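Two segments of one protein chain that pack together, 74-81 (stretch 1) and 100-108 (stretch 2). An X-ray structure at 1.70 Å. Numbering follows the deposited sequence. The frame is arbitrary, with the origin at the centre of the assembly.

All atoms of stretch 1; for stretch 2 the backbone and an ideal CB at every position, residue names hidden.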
# COMPACT_ATOMS: atom_id res chain seq x y z
N LYS B 74 -2.71 -6.97 -17.25
CA LYS B 74 -2.07 -8.28 -17.20
C LYS B 74 -2.82 -9.30 -16.35
O LYS B 74 -2.53 -10.49 -16.42
CB LYS B 74 -0.64 -8.18 -16.68
CG LYS B 74 0.30 -7.36 -17.52
CD LYS B 74 1.70 -7.47 -16.94
CE LYS B 74 2.77 -7.36 -18.02
NZ LYS B 74 2.94 -5.96 -18.47
N GLY B 75 -3.75 -8.83 -15.54
CA GLY B 75 -4.49 -9.72 -14.66
C GLY B 75 -3.68 -10.16 -13.46
O GLY B 75 -4.01 -11.16 -12.82
N LEU B 76 -2.65 -9.38 -13.12
CA LEU B 76 -1.76 -9.71 -11.99
C LEU B 76 -1.85 -8.65 -10.91
O LEU B 76 -2.01 -7.46 -11.23
CB LEU B 76 -0.31 -9.76 -12.45
CG LEU B 76 0.07 -10.73 -13.58
CD1 LEU B 76 1.55 -10.61 -13.86
CD2 LEU B 76 -0.31 -12.17 -13.20
N VAL B 77 -1.74 -9.07 -9.66
CA VAL B 77 -1.66 -8.13 -8.53
C VAL B 77 -0.53 -8.51 -7.59
O VAL B 77 -0.19 -9.68 -7.45
CB VAL B 77 -2.97 -8.05 -7.72
CG1 VAL B 77 -4.11 -7.48 -8.58
CG2 VAL B 77 -3.34 -9.41 -7.14
N LEU B 78 0.04 -7.50 -6.93
CA LEU B 78 1.01 -7.72 -5.85
C LEU B 78 0.19 -8.16 -4.63
O LEU B 78 -0.52 -7.34 -4.03
CB LEU B 78 1.75 -6.41 -5.58
CG LEU B 78 2.89 -6.48 -4.55
CD1 LEU B 78 3.99 -7.41 -5.02
CD2 LEU B 78 3.46 -5.11 -4.30
N ILE B 79 0.26 -9.44 -4.29
CA ILE B 79 -0.74 -10.05 -3.42
C ILE B 79 -0.65 -9.59 -1.97
O ILE B 79 -1.66 -9.60 -1.26
CB ILE B 79 -0.76 -11.59 -3.55
CG1 ILE B 79 -2.07 -12.18 -2.99
CG2 ILE B 79 0.49 -12.19 -2.89
CD1 ILE B 79 -3.36 -11.65 -3.63
N ASN B 80 0.55 -9.19 -1.52
CA ASN B 80 0.72 -8.60 -0.20
C ASN B 80 0.61 -7.05 -0.20
O ASN B 80 0.92 -6.40 0.81
CB ASN B 80 2.02 -9.08 0.49
CG ASN B 80 3.30 -8.72 -0.29
OD1 ASN B 80 4.33 -8.39 0.31
ND2 ASN B 80 3.25 -8.79 -1.60
N SER B 81 0.17 -6.51 -1.34
CA SER B 81 -0.19 -5.10 -1.53
C SER B 81 0.97 -4.13 -1.63
O SER B 81 1.02 -3.31 -2.56
CB SER B 81 -1.18 -4.62 -0.47
OG SER B 81 -2.38 -5.37 -0.53
N UNK B 100 12.11 -10.05 -4.38
CA UNK B 100 11.08 -10.74 -5.16
C UNK B 100 9.76 -9.99 -5.04
O UNK B 100 9.46 -9.41 -3.99
CB UNK B 100 10.92 -12.19 -4.69
N UNK B 101 8.97 -10.02 -6.12
CA UNK B 101 7.60 -9.50 -6.11
C UNK B 101 6.61 -10.66 -6.04
O UNK B 101 6.61 -11.54 -6.90
CB UNK B 101 7.33 -8.64 -7.35
N UNK B 102 5.80 -10.70 -5.00
CA UNK B 102 4.83 -11.78 -4.81
C UNK B 102 3.55 -11.50 -5.61
O UNK B 102 2.70 -10.73 -5.16
CB UNK B 102 4.50 -11.95 -3.32
N UNK B 103 3.45 -12.10 -6.79
CA UNK B 103 2.38 -11.74 -7.74
C UNK B 103 1.35 -12.87 -7.81
O UNK B 103 1.72 -14.05 -7.85
CB UNK B 103 2.96 -11.46 -9.13
N UNK B 104 0.07 -12.50 -7.83
CA UNK B 104 -1.01 -13.46 -8.00
C UNK B 104 -1.67 -13.26 -9.36
O UNK B 104 -1.95 -12.14 -9.77
CB UNK B 104 -2.04 -13.32 -6.88
N UNK B 105 -1.93 -14.37 -10.05
CA UNK B 105 -2.65 -14.33 -11.31
C UNK B 105 -4.15 -14.50 -11.03
O UNK B 105 -4.59 -15.58 -10.63
CB UNK B 105 -2.14 -15.41 -12.26
N UNK B 106 -4.91 -13.41 -11.22
CA UNK B 106 -6.34 -13.40 -10.96
C UNK B 106 -7.17 -14.04 -12.07
O UNK B 106 -8.37 -14.25 -11.88
CB UNK B 106 -6.81 -11.96 -10.74
N UNK B 107 -6.54 -14.34 -13.20
CA UNK B 107 -7.27 -14.84 -14.37
C UNK B 107 -7.32 -16.37 -14.43
O UNK B 107 -6.76 -17.06 -13.59
CB UNK B 107 -6.63 -14.30 -15.65
N UNK B 108 -7.98 -16.89 -15.46
CA UNK B 108 -8.11 -18.33 -15.62
C UNK B 108 -7.15 -18.92 -16.66
O UNK B 108 -7.29 -20.08 -17.04
CB UNK B 108 -9.55 -18.67 -16.01

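The backbone fixes the frame first. Residues 76-78 and 100-105 are strands whose N-to-C directions lie 144° apart, an antiparallel arrangement. Position 104 donates N to Val77 O at 2.9 Å and accepts from Val77 N at its O at 3.1 Å. The N of position 106 bonds Gly75 O, and Ile79 N bonds the O of position 102, both at 2.9 Å. These bonds set the register and say little about side chains, except that the N-H groups donated at 104 and 106 argue against proline there.

At position 100 no atom of stretch 1 lies within 5.5 Å of the ideal CB, so stretch 1 sets no preference; the residue is Phe100, which makes no contact here.

At position 101 CA-to-CB points sideways, and the ideal CB is 4.3 Å from Leu78 CD1. A small or modest apolar group would suit. Ala101 places its CB 4.3 Å from Leu78 CD1, a light apolar contact.

Position 102 also points sideways, with its ideal CB 3.8 Å from Asn80 ND2 and 4.0 Å from Ile79 CG2. That mixed setting would accept an aliphatic or a long polar chain. The residue is Gln102, with chi1 and chi2 both t, which extends the chain along Ile79. Water 1 accepts from its backbone N at 2.8 Å and from Asn80 ND2 at 2.9 Å, joining the strand to the turn that runs from Leu78 to Ser81.

Position 103 pairs with Leu78, and its side chain shares a sheet face with Leu76 and Leu78. The ideal CB is 5.0 Å from Leu76 CB, which leaves room for a leucine, isoleucine or methionine to fill. Met103, present as selenomethionine, folds with all three chi angles m. Its SE reaches Leu78 CD1 at 3.9 Å while its CE lies 3.8 Å from Leu76 CB, so the end of the chain touches both leucines.

At position 104 the side chain shares the other face with its partner Val77. The ideal CB is 3.9 Å from Ile79 CD1, so an aliphatic stem is favoured, whether it ends in methyls or in a charge. Lys104 is fully extended: its CD packs 3.6 Å from Ile79 CD1, and its end leads away from stretch 1.

Position 105 pairs with Leu76, whose CD2 is 3.8 Å from the ideal CB. Apolar or medium polar residues would fit. Asn105 turns its OD1 to the backbone of position 107, while ND2 is bonded elsewhere in the structure.

At position 106 CA-to-CB points toward stretch 1, and a long apolar chain could run toward Val77. Met106, also selenomethionine, does so: SE lies 3.6 Å from Val77 CG1.

Position 107 points toward Gly75, which has positive phi and no side chain, leaving space for a small branched residue. Thr107 sets CG2 3.7 Å from Gly75 CA; an ideal CB on Gly75 would come within 2.3 Å of that methyl. Thr107 also donates its N and its OG1 to Asn105 OD1, each at 2.8 Å.

Position 108 is out of reach, and Asp108 makes no contact.

Stretch 2 100-108: FAQMKNMTD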
# COMPACT_ATOMS: atom_id res chain seq x y z
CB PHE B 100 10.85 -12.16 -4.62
CG PHE B 100 11.98 -13.11 -4.91
CD1 PHE B 100 13.11 -13.11 -4.10
CD2 PHE B 100 11.90 -14.01 -5.96
CE1 PHE B 100 14.16 -14.00 -4.35
CE2 PHE B 100 12.93 -14.91 -6.20
CZ PHE B 100 14.06 -14.89 -5.41
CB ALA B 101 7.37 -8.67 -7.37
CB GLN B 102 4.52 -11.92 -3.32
CG GLN B 102 3.88 -13.25 -2.92
CD GLN B 102 3.55 -13.30 -1.43
OE1 GLN B 102 4.25 -12.72 -0.60
NE2 GLN B 102 2.47 -14.00 -1.10
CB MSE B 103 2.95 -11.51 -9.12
CG MSE B 103 4.11 -10.54 -9.18
SE MSE B 103 3.56 -8.76 -8.60
CE MSE B 103 2.18 -8.42 -9.94
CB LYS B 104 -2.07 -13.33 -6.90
CG LYS B 104 -3.21 -14.34 -7.09
CD LYS B 104 -4.14 -14.39 -5.89
CE LYS B 104 -5.35 -15.27 -6.20
NZ LYS B 104 -6.21 -15.44 -4.99
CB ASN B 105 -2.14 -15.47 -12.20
CG ASN B 105 -2.87 -15.57 -13.53
OD1 ASN B 105 -3.80 -14.82 -13.82
ND2 ASN B 105 -2.42 -16.51 -14.36
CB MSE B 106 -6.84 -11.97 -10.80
CG MSE B 106 -6.19 -11.22 -9.68
SE MSE B 106 -7.00 -9.41 -9.58
CE MSE B 106 -6.48 -8.71 -11.31
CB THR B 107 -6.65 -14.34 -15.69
OG1 THR B 107 -5.48 -15.10 -16.01
CG2 THR B 107 -6.27 -12.86 -15.58
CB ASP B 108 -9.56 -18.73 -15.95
CG ASP B 108 -10.04 -18.16 -17.27
OD1 ASP B 108 -9.22 -17.60 -18.02
OD2 ASP B 108 -11.25 -18.28 -17.57
O HOH W 1 5.90 -9.08 -2.66
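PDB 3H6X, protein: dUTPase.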